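HTH-type transcriptional repressor Rv2887 (Mycobacterium tuberculosis, PDB 5HSM) represses transcription of the methyltransferase gene htm and several other genes as a DNA-binding MarR-family homodimer, and binds salicylate, para-aminosalicylic acid and gemfibrozil. Local coordinates at residues Leu30-Leu33 with Leu34-Gly38; Glu58-Cys61 with Leu62-Ser66; Thr143-Gln146 with Gln147-Phe150. All coordinates share one frame; numbering follows the deposited sequence.

Contact 1: Leu30-Leu33 with Leu34-Gly38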
ATOM      1  N   LEU A  30      13.769  -0.594  -7.212  1.00 22.87           N
ATOM      2  CA  LEU A  30      12.868  -1.702  -6.951  1.00 23.31           C
ATOM      3  C   LEU A  30      11.538  -1.193  -6.404  1.00 22.38           C
ATOM      4  O   LEU A  30      10.479  -1.544  -6.922  1.00 24.69           O
ATOM      5  CB  LEU A  30      13.499  -2.709  -5.982  1.00 22.92           C
ATOM      6  CG  LEU A  30      12.533  -3.832  -5.602  1.00 25.57           C
ATOM      7  CD1 LEU A  30      12.095  -4.615  -6.837  1.00 26.24           C
ATOM      8  CD2 LEU A  30      13.164  -4.768  -4.550  1.00 24.19           C
ATOM      9  N   GLY A  31      11.589  -0.360  -5.371  1.00 24.09           N
ATOM     10  CA  GLY A  31      10.380   0.168  -4.756  1.00 28.02           C
ATOM     11  C   GLY A  31       9.552   0.987  -5.734  1.00 26.92           C
ATOM     12  O   GLY A  31       8.310   0.903  -5.761  1.00 25.01           O
ATOM     13  N   TYR A  32      10.236   1.772  -6.554  1.00 21.05           N
ATOM     14  CA  TYR A  32       9.539   2.571  -7.567  1.00 22.76           C
ATOM     15  C   TYR A  32       8.828   1.705  -8.616  1.00 27.05           C
ATOM     16  O   TYR A  32       7.655   1.948  -8.949  1.00 30.10           O
ATOM     17  CB  TYR A  32      10.505   3.522  -8.267  1.00 24.09           C
ATOM     18  CG  TYR A  32       9.793   4.348  -9.312  1.00 24.80           C
ATOM     19  CD1 TYR A  32       8.788   5.229  -8.947  1.00 29.52           C
ATOM     20  CD2 TYR A  32      10.096   4.219 -10.659  1.00 31.25           C
ATOM     21  CE1 TYR A  32       8.111   5.977  -9.897  1.00 34.50           C
ATOM     22  CE2 TYR A  32       9.424   4.977 -11.622  1.00 34.81           C
ATOM     23  CZ  TYR A  32       8.434   5.852 -11.227  1.00 32.03           C
ATOM     24  OH  TYR A  32       7.750   6.613 -12.159  1.00 43.88           O
ATOM     25  N   LEU A  33       9.539   0.717  -9.160  1.00 23.51           N
ATOM     26  CA  LEU A  33       8.963  -0.157 -10.186  1.00 24.82           C
ATOM     27  C   LEU A  33       7.815  -0.993  -9.614  1.00 25.22           C
ATOM     28  O   LEU A  33       6.786  -1.211 -10.279  1.00 25.31           O
ATOM     29  CB  LEU A  33      10.047  -1.056 -10.797  1.00 19.89           C
ATOM     30  CG  LEU A  33      11.090  -0.291 -11.639  1.00 25.37           C
ATOM     31  CD1 LEU A  33      12.300  -1.166 -11.993  1.00 22.09           C
ATOM     32  CD2 LEU A  33      10.435   0.298 -12.899  1.00 28.26           C
ATOM     33  N   LEU A  34       7.982  -1.458  -8.372  1.00 20.60           N
ATOM     34  CA  LEU A  34       6.902  -2.189  -7.700  1.00 23.93           C
ATOM     35  C   LEU A  34       5.683  -1.299  -7.566  1.00 27.78           C
ATOM     36  O   LEU A  34       4.547  -1.726  -7.809  1.00 27.46           O
ATOM     37  CB  LEU A  34       7.335  -2.672  -6.317  1.00 27.63           C
ATOM     38  CG  LEU A  34       8.294  -3.855  -6.275  1.00 30.47           C
ATOM     39  CD1 LEU A  34       8.810  -4.056  -4.844  1.00 28.74           C
ATOM     40  CD2 LEU A  34       7.586  -5.105  -6.780  1.00 31.48           C
ATOM     41  N   TYR A  35       5.933  -0.051  -7.184  1.00 26.97           N
ATOM     42  CA  TYR A  35       4.864   0.922  -7.026  1.00 31.45           C
ATOM     43  C   TYR A  35       4.113   1.118  -8.334  1.00 34.29           C
ATOM     44  O   TYR A  35       2.880   1.125  -8.347  1.00 32.98           O
ATOM     45  CB  TYR A  35       5.409   2.260  -6.537  1.00 34.86           C
ATOM     46  CG  TYR A  35       4.398   3.376  -6.631  1.00 42.81           C
ATOM     47  CD1 TYR A  35       3.351   3.472  -5.719  1.00 48.14           C
ATOM     48  CD2 TYR A  35       4.480   4.326  -7.641  1.00 53.25           C
ATOM     49  CE1 TYR A  35       2.417   4.487  -5.810  1.00 51.51           C
ATOM     50  CE2 TYR A  35       3.550   5.342  -7.740  1.00 66.20           C
ATOM     51  CZ  TYR A  35       2.521   5.419  -6.822  1.00 65.92           C
ATOM     52  OH  TYR A  35       1.596   6.437  -6.922  1.00 83.19           O
ATOM     53  N   ARG A  36       4.853   1.284  -9.428  1.00 22.28           N
ATOM     54  CA  ARG A  36       4.228   1.485 -10.738  1.00 21.39           C
ATOM     55  C   ARG A  36       3.360   0.290 -11.174  1.00 26.30           C
ATOM     56  O   ARG A  36       2.246   0.482 -11.714  1.00 27.47           O
ATOM     57  CB  ARG A  36       5.297   1.767 -11.792  1.00 23.67           C
ATOM     58  CG  ARG A  36       5.936   3.150 -11.686  1.00 31.38           C
ATOM     59  CD  ARG A  36       6.582   3.537 -13.020  1.00 45.07           C
ATOM     60  NE  ARG A  36       5.647   3.425 -14.138  1.00 43.94           N
ATOM     61  CZ  ARG A  36       4.919   4.425 -14.623  1.00 42.72           C
ATOM     62  NH1 ARG A  36       5.028   5.643 -14.109  1.00 51.49           N
ATOM     63  NH2 ARG A  36       4.096   4.212 -15.640  1.00 45.24           N
ATOM     64  N   VAL A  37       3.847  -0.937 -10.953  1.00 25.85           N
ATOM     65  CA  VAL A  37       2.995  -2.105 -11.251  1.00 22.46           C
ATOM     66  C   VAL A  37       1.743  -2.097 -10.376  1.00 27.68           C
ATOM     67  O   VAL A  37       0.645  -2.446 -10.833  1.00 25.89           O
ATOM     68  CB  VAL A  37       3.728  -3.453 -11.060  1.00 28.27           C
ATOM     69  CG1 VAL A  37       2.807  -4.610 -11.448  1.00 29.91           C
ATOM     70  CG2 VAL A  37       4.983  -3.503 -11.916  1.00 31.63           C
ATOM     71  N   GLY A  38       1.901  -1.686  -9.123  1.00 26.40           N
ATOM     72  CA  GLY A  38       0.754  -1.520  -8.250  1.00 29.07           C
ATOM     73  C   GLY A  38      -0.239  -0.505  -8.787  1.00 33.38           C
ATOM     74  O   GLY A  38      -1.457  -0.678  -8.651  1.00 29.50           O
TER

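Contact 2: Glu58-Cys61 with Leu62-Ser66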
ATOM      1  N   GLU A  58     -14.866  -1.519  -0.675  1.00 30.80           N
ATOM      2  CA  GLU A  58     -16.087  -2.298  -0.486  1.00 26.98           C
ATOM      3  C   GLU A  58     -15.838  -3.775  -0.721  1.00 26.72           C
ATOM      4  O   GLU A  58     -16.292  -4.622   0.058  1.00 28.45           O
ATOM      5  CB  GLU A  58     -17.203  -1.790  -1.419  1.00 24.12           C
ATOM      6  CG  GLU A  58     -17.780  -0.471  -0.947  1.00 28.60           C
ATOM      7  CD  GLU A  58     -18.609   0.247  -2.008  1.00 47.93           C
ATOM      8  OE1 GLU A  58     -18.813  -0.312  -3.108  1.00 32.55           O
ATOM      9  OE2 GLU A  58     -19.048   1.384  -1.725  1.00 40.04           O
ATOM     10  N   PHE A  59     -15.116  -4.094  -1.793  1.00 26.36           N
ATOM     11  CA  PHE A  59     -14.768  -5.484  -2.047  1.00 25.00           C
ATOM     12  C   PHE A  59     -13.920  -6.082  -0.918  1.00 27.91           C
ATOM     13  O   PHE A  59     -14.166  -7.201  -0.479  1.00 26.63           O
ATOM     14  CB  PHE A  59     -14.020  -5.640  -3.362  1.00 27.09           C
ATOM     15  CG  PHE A  59     -13.459  -7.010  -3.542  1.00 26.54           C
ATOM     16  CD1 PHE A  59     -14.307  -8.105  -3.654  1.00 33.75           C
ATOM     17  CD2 PHE A  59     -12.094  -7.217  -3.554  1.00 26.89           C
ATOM     18  CE1 PHE A  59     -13.789  -9.386  -3.794  1.00 33.54           C
ATOM     19  CE2 PHE A  59     -11.566  -8.487  -3.694  1.00 31.19           C
ATOM     20  CZ  PHE A  59     -12.416  -9.575  -3.821  1.00 38.23           C
ATOM     21  N   VAL A  60     -12.921  -5.343  -0.457  1.00 25.44           N
ATOM     22  CA  VAL A  60     -12.074  -5.829   0.641  1.00 26.81           C
ATOM     23  C   VAL A  60     -12.917  -6.157   1.891  1.00 27.84           C
ATOM     24  O   VAL A  60     -12.778  -7.242   2.494  1.00 28.10           O
ATOM     25  CB  VAL A  60     -10.975  -4.804   0.964  1.00 24.39           C
ATOM     26  CG1 VAL A  60     -10.231  -5.178   2.235  1.00 31.76           C
ATOM     27  CG2 VAL A  60      -9.987  -4.712  -0.215  1.00 25.10           C
ATOM     28  N   CYS A  61     -13.816  -5.244   2.255  1.00 26.76           N
ATOM     29  CA  CYS A  61     -14.738  -5.478   3.372  1.00 24.76           C
ATOM     30  C   CYS A  61     -15.613  -6.721   3.156  1.00 28.58           C
ATOM     31  O   CYS A  61     -15.704  -7.599   4.019  1.00 25.42           O
ATOM     32  CB  CYS A  61     -15.631  -4.254   3.589  1.00 27.29           C
ATOM     33  SG  CYS A  61     -16.877  -4.439   4.890  1.00 32.01           S
ATOM     34  N   LEU A  62     -16.272  -6.771   2.000  1.00 26.83           N
ATOM     35  CA  LEU A  62     -17.074  -7.926   1.593  1.00 26.47           C
ATOM     36  C   LEU A  62     -16.322  -9.261   1.736  1.00 35.20           C
ATOM     37  O   LEU A  62     -16.842 -10.232   2.296  1.00 30.51           O
ATOM     38  CB  LEU A  62     -17.529  -7.722   0.141  1.00 29.23           C
ATOM     39  CG  LEU A  62     -18.688  -8.526  -0.441  1.00 42.10           C
ATOM     40  CD1 LEU A  62     -19.972  -8.240   0.320  1.00 38.24           C
ATOM     41  CD2 LEU A  62     -18.853  -8.175  -1.912  1.00 35.57           C
ATOM     42  N   ARG A  63     -15.093  -9.305   1.237  1.00 28.10           N
ATOM     43  CA  ARG A  63     -14.300 -10.521   1.274  1.00 36.50           C
ATOM     44  C   ARG A  63     -13.951 -10.908   2.715  1.00 32.64           C
ATOM     45  O   ARG A  63     -14.025 -12.091   3.101  1.00 28.07           O
ATOM     46  CB  ARG A  63     -13.029 -10.348   0.435  1.00 32.43           C
ATOM     47  CG  ARG A  63     -12.167 -11.587   0.393  1.00 51.15           C
ATOM     48  CD  ARG A  63     -11.436 -11.707  -0.920  1.00 53.47           C
ATOM     49  NE  ARG A  63     -10.743 -12.987  -1.038  1.00 55.65           N
ATOM     50  CZ  ARG A  63     -11.340 -14.141  -1.336  1.00 65.60           C
ATOM     51  NH1 ARG A  63     -12.653 -14.192  -1.544  1.00 57.67           N
ATOM     52  NH2 ARG A  63     -10.622 -15.252  -1.427  1.00 63.89           N
ATOM     53  N   MET A  64     -13.591  -9.905   3.515  1.00 30.87           N
ATOM     54  CA  MET A  64     -13.270 -10.144   4.922  1.00 30.71           C
ATOM     55  C   MET A  64     -14.465 -10.736   5.676  1.00 38.63           C
ATOM     56  O   MET A  64     -14.322 -11.671   6.473  1.00 32.37           O
ATOM     57  CB  MET A  64     -12.819  -8.852   5.599  1.00 30.38           C
ATOM     58  CG  MET A  64     -11.418  -8.425   5.232  1.00 30.62           C
ATOM     59  SD  MET A  64     -10.803  -7.122   6.310  1.00 37.77           S
ATOM     60  CE  MET A  64     -11.882  -5.767   5.887  1.00 32.56           C
ATOM     61  N   LEU A  65     -15.643 -10.178   5.423  1.00 28.39           N
ATOM     62  CA  LEU A  65     -16.866 -10.680   6.047  1.00 29.57           C
ATOM     63  C   LEU A  65     -17.316 -12.046   5.519  1.00 32.50           C
ATOM     64  O   LEU A  65     -17.962 -12.817   6.239  1.00 29.76           O
ATOM     65  CB  LEU A  65     -17.993  -9.666   5.872  1.00 28.05           C
ATOM     66  CG  LEU A  65     -17.940  -8.508   6.865  1.00 28.96           C
ATOM     67  CD1 LEU A  65     -19.050  -7.512   6.566  1.00 29.40           C
ATOM     68  CD2 LEU A  65     -18.079  -9.049   8.279  1.00 34.59           C
ATOM     69  N   SER A  66     -16.996 -12.362   4.271  1.00 28.37           N
ATOM     70  CA  SER A  66     -17.327 -13.698   3.785  1.00 37.20           C
ATOM     71  C   SER A  66     -16.412 -14.716   4.453  1.00 37.72           C
ATOM     72  O   SER A  66     -16.806 -15.856   4.692  1.00 35.80           O
ATOM     73  CB  SER A  66     -17.204 -13.797   2.268  1.00 34.90           C
ATOM     74  OG  SER A  66     -15.854 -13.748   1.876  1.00 51.35           O
TER

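Contact 3: Thr143-Gln146 with Gln147-Phe150. With SO4 (sulfate ion), chain B.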
ATOM      1  N   THR A 143       4.896 -12.755 -21.980  1.00 36.67           N
ATOM      2  CA  THR A 143       4.772 -14.076 -22.596  1.00 33.90           C
ATOM      3  C   THR A 143       4.720 -15.145 -21.504  1.00 42.08           C
ATOM      4  O   THR A 143       5.147 -14.893 -20.381  1.00 35.20           O
ATOM      5  CB  THR A 143       5.944 -14.368 -23.540  1.00 38.66           C
ATOM      6  OG1 THR A 143       7.103 -14.694 -22.764  1.00 38.90           O
ATOM      7  CG2 THR A 143       6.253 -13.157 -24.401  1.00 42.31           C
ATOM      8  N   ALA A 144       4.210 -16.333 -21.820  1.00 37.08           N
ATOM      9  CA  ALA A 144       4.137 -17.414 -20.824  1.00 42.20           C
ATOM     10  C   ALA A 144       5.488 -17.748 -20.140  1.00 38.41           C
ATOM     11  O   ALA A 144       5.549 -17.827 -18.896  1.00 42.97           O
ATOM     12  CB  ALA A 144       3.542 -18.671 -21.459  1.00 59.62           C
ATOM     13  N   PRO A 145       6.572 -17.939 -20.930  1.00 35.30           N
ATOM     14  CA  PRO A 145       7.858 -18.188 -20.261  1.00 40.46           C
ATOM     15  C   PRO A 145       8.286 -17.019 -19.384  1.00 33.16           C
ATOM     16  O   PRO A 145       8.843 -17.225 -18.291  1.00 38.91           O
ATOM     17  CB  PRO A 145       8.841 -18.370 -21.425  1.00 38.72           C
ATOM     18  CG  PRO A 145       7.996 -18.744 -22.585  1.00 50.36           C
ATOM     19  CD  PRO A 145       6.704 -18.017 -22.397  1.00 44.15           C
ATOM     20  N   GLN A 146       8.043 -15.805 -19.864  1.00 31.14           N
ATOM     21  CA  GLN A 146       8.363 -14.615 -19.088  1.00 28.65           C
ATOM     22  C   GLN A 146       7.572 -14.598 -17.785  1.00 30.08           C
ATOM     23  O   GLN A 146       8.095 -14.216 -16.745  1.00 24.70           O
ATOM     24  CB  GLN A 146       8.075 -13.342 -19.884  1.00 34.81           C
ATOM     25  CG  GLN A 146       9.143 -13.000 -20.911  1.00 32.77           C
ATOM     26  CD  GLN A 146       8.730 -11.831 -21.768  1.00 44.07           C
ATOM     27  OE1 GLN A 146       7.556 -11.459 -21.803  1.00 31.92           O
ATOM     28  NE2 GLN A 146       9.693 -11.246 -22.477  1.00 55.41           N
ATOM     29  N   GLN A 147       6.307 -14.996 -17.844  1.00 28.16           N
ATOM     30  CA  GLN A 147       5.480 -15.072 -16.636  1.00 35.15           C
ATOM     31  C   GLN A 147       6.046 -16.054 -15.623  1.00 32.09           C
ATOM     32  O   GLN A 147       6.070 -15.767 -14.419  1.00 31.34           O
ATOM     33  CB  GLN A 147       4.050 -15.478 -16.977  1.00 36.62           C
ATOM     34  CG  GLN A 147       3.286 -14.454 -17.790  1.00 31.50           C
ATOM     35  CD  GLN A 147       1.913 -14.964 -18.180  1.00 45.62           C
ATOM     36  OE1 GLN A 147       1.277 -15.693 -17.417  1.00 39.81           O
ATOM     37  NE2 GLN A 147       1.460 -14.607 -19.381  1.00 32.21           N
ATOM     38  N   ARG A 148       6.492 -17.216 -16.095  1.00 33.17           N
ATOM     39  CA  ARG A 148       7.058 -18.194 -15.161  1.00 34.47           C
ATOM     40  C   ARG A 148       8.337 -17.634 -14.523  1.00 36.22           C
ATOM     41  O   ARG A 148       8.532 -17.685 -13.292  1.00 29.39           O
ATOM     42  CB  ARG A 148       7.343 -19.523 -15.865  1.00 36.39           C
ATOM     43  CG  ARG A 148       6.093 -20.218 -16.412  1.00 43.22           C
ATOM     44  CD  ARG A 148       6.395 -21.642 -16.908  1.00 55.78           C
ATOM     45  NE  ARG A 148       7.374 -21.676 -17.997  1.00 56.87           N
ATOM     46  CZ  ARG A 148       7.067 -21.635 -19.294  1.00 63.33           C
ATOM     47  NH1 ARG A 148       5.800 -21.558 -19.686  1.00 61.06           N
ATOM     48  NH2 ARG A 148       8.032 -21.670 -20.206  1.00 67.21           N
ATOM     49  N   GLU A 149       9.200 -17.073 -15.364  1.00 29.76           N
ATOM     50  CA  GLU A 149      10.447 -16.518 -14.863  1.00 30.05           C
ATOM     51  C   GLU A 149      10.202 -15.398 -13.847  1.00 27.84           C
ATOM     52  O   GLU A 149      10.817 -15.354 -12.768  1.00 31.71           O
ATOM     53  CB  GLU A 149      11.294 -16.002 -16.013  1.00 39.52           C
ATOM     54  CG  GLU A 149      12.522 -15.272 -15.538  1.00 63.30           C
ATOM     55  CD  GLU A 149      13.615 -15.285 -16.565  1.00 76.25           C
ATOM     56  OE1 GLU A 149      13.293 -15.145 -17.765  1.00 80.93           O
ATOM     57  OE2 GLU A 149      14.790 -15.457 -16.172  1.00 80.22           O
ATOM     58  N   PHE A 150       9.287 -14.505 -14.202  1.00 26.76           N
ATOM     59  CA  PHE A 150       8.945 -13.336 -13.395  1.00 24.69           C
ATOM     60  C   PHE A 150       8.397 -13.757 -12.041  1.00 30.77           C
ATOM     61  O   PHE A 150       8.774 -13.207 -11.011  1.00 28.40           O
ATOM     62  CB  PHE A 150       7.920 -12.469 -14.126  1.00 25.05           C
ATOM     63  CG  PHE A 150       7.516 -11.241 -13.375  1.00 26.75           C
ATOM     64  CD1 PHE A 150       8.408 -10.197 -13.200  1.00 29.14           C
ATOM     65  CD2 PHE A 150       6.243 -11.122 -12.851  1.00 34.20           C
ATOM     66  CE1 PHE A 150       8.036  -9.050 -12.508  1.00 32.63           C
ATOM     67  CE2 PHE A 150       5.868  -9.987 -12.157  1.00 32.84           C
ATOM     68  CZ  PHE A 150       6.766  -8.950 -11.984  1.00 30.64           C
TER
HETATM   69  S   SO4 B 201      10.853 -22.310 -17.708  1.00 94.56           S
HETATM   70  O1  SO4 B 201       9.928 -21.475 -16.949  1.00 96.56           O
HETATM   71  O2  SO4 B 201      10.508 -22.257 -19.127  1.00 97.42           O
HETATM   72  O3  SO4 B 201      12.220 -21.824 -17.529  1.00 96.94           O
HETATM   73  O4  SO4 B 201      10.749 -23.688 -17.231  1.00 98.81           O

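Contact 1: Leu30-Leu33 with Leu34-Gly38
Tyr-32 and Arg-36 run side by side on successive turns of helix 29-49, the first helix of this MarR-family chain, in an i to i+4 pairing built on a CH-pi contact. Arg-36 CB lies beside the backbone carbonyls of Tyr-32 and Leu-33, 3.7 Å from Leu-33 O. With chi1 at -72°, Arg-36 CG stands anti to the carbonyl carbon of its own residue and over one face of the Tyr-32 ring, 4.0 Å from the centroid and displaced toward the rim. Arg-36 CD lies alongside the phenolic end of the ring, 3.4 Å from Tyr-32 OH. There the chain bends at chi3 (53°), and the guanidinium plane ends up 54° from that of the ring, so the two flat groups do not stack. Arg-36 NH2 donates a hydrogen bond to Gly-158 O of the second subunit, which ties the tip of this side chain to the other half of the dimer.

Beneath the pair, Arg-36 N donates to Tyr-32 O over 2.9 Å, one of four consecutive helical bonds that also join Leu-34, Tyr-35 and Val-37 to the residues four places earlier.

Elsewhere on the helix, Leu-30 CG meets Leu-34 CD1 at 3.8 Å, one branch of Leu-34 crossing the earlier leucine at a slant. This apolar side belongs to the dimer interface: Leu-34 packs on Leu-34 of the second subunit and Leu-30 on its Val-138. Back at the arginine tip, Arg-36 NH1 makes a weak hydrogen bond of 3.5 Å to Tyr-32 OH, which lies at the guanidinium edge, near its plane.

Contact 2: Glu58-Cys61 with Leu62-Ser66
Cys-61 and Leu-65 meet one turn apart on the buried side of helix 56-67, with Cys-61 SG 4.1 Å from Leu-65 CD1. Close by, the partly exposed Met-64 folds back along the helix: its bend at chi3 (-66°) brings Met-64 CE to 3.8 Å from Cys-61 CA, and the same methyl lies 4.1 Å from Val-60 CG1. Four consecutive i to i+4 backbone bonds, the first from Leu-62 N to Glu-58 O and the last from Leu-65 N to Cys-61 O, run beneath the side chains.

Toward the more open side, buried Phe-59 and partly exposed Arg-63 share a single-atom touch, Arg-63 CD standing 3.7 Å from Phe-59 CZ, obliquely to the ring. The guanidinium and ring planes are 9° apart. Arg-63, a salicylate-binding residue, turns its guanidinium to salt bridges with Glu-128 and with Asp-27 of the second subunit, which probably help to set its orientation. Farther along, Ser-66 OG donates a hydrogen bond of 2.8 Å to Arg-63 O.

Helix 56-67 packs between helices of the winged helix-turn-helix and the long helix 118-139: Cys-61 faces helix 84-96, Phe-59 and Leu-62 face helix 118-139, and Met-64 and Leu-65 touch Leu-76 of helix 73-79.

Contact 3: Thr143-Gln146 with Gln147-Phe150
Arg-148 folds back over the first turn of its helix, laying one face of its guanidinium on Ala-144 O and Pro-145 CA. This packing continues at the proline ring, where Pro-145 CB is 3.6 Å from Arg-148 NH2. A bend at chi3 (-61°) turns the group back toward the helix start.

The ionic contact lies at the edge of the same group. A sulfate, probably from the crystallisation liquor, takes two hydrogen bonds from it: Arg-148 NE donates to sulfate O1 and Arg-148 NH2 to sulfate O2, each over 2.8 Å, with the sulfur in the guanidinium plane. Arg-152 also binds this anion through NH1.

Polar side-chain bonds close the helix start as a capping box at the N-terminus of helix 144-157. Thr-143 OG1, at the N-cap, accepts from Gln-146 N at 3.2 Å, and Gln-146 OE1 accepts in return from Thr-143 N at 3.0 Å.

Backbone bonds then take over. Gln-147 N reaches Thr-143 O at 2.8 Å, and three more i to i+4 bonds carry the pattern to Phe-150. The Gln-147 side chain runs past this carbonyl, Gln-147 CG 3.2 Å from Thr-143 O, while its NE2 donates to Leu-142 O.

Aromatic contact comes from across the dimer: the Phe-150 ring meets Phe-150 of the second subunit, their planes about 20° apart.

All three contacts are one-turn pairings within single helices, and each also touches the second subunit. Contact 2 is the buried one, its centre about 8 Å from the chain centre, and its mostly apolar side chains face helices 73-79 and 84-96 of the DNA-binding region and the long helix 118-139; its arginine serves ligand binding. Contacts 1 and 3 lie farther out, their centres about 18 and 24 Å from the chain centre. Contact 1 is partly buried and combines leucines at the dimer interface with a tyrosine-arginine pair, whereas contact 3 is a surface helix start dominated by capping bonds and a sulfate. An arginine meets an aromatic ring in contacts 1 and 2, but backbone and an anion in contact 3.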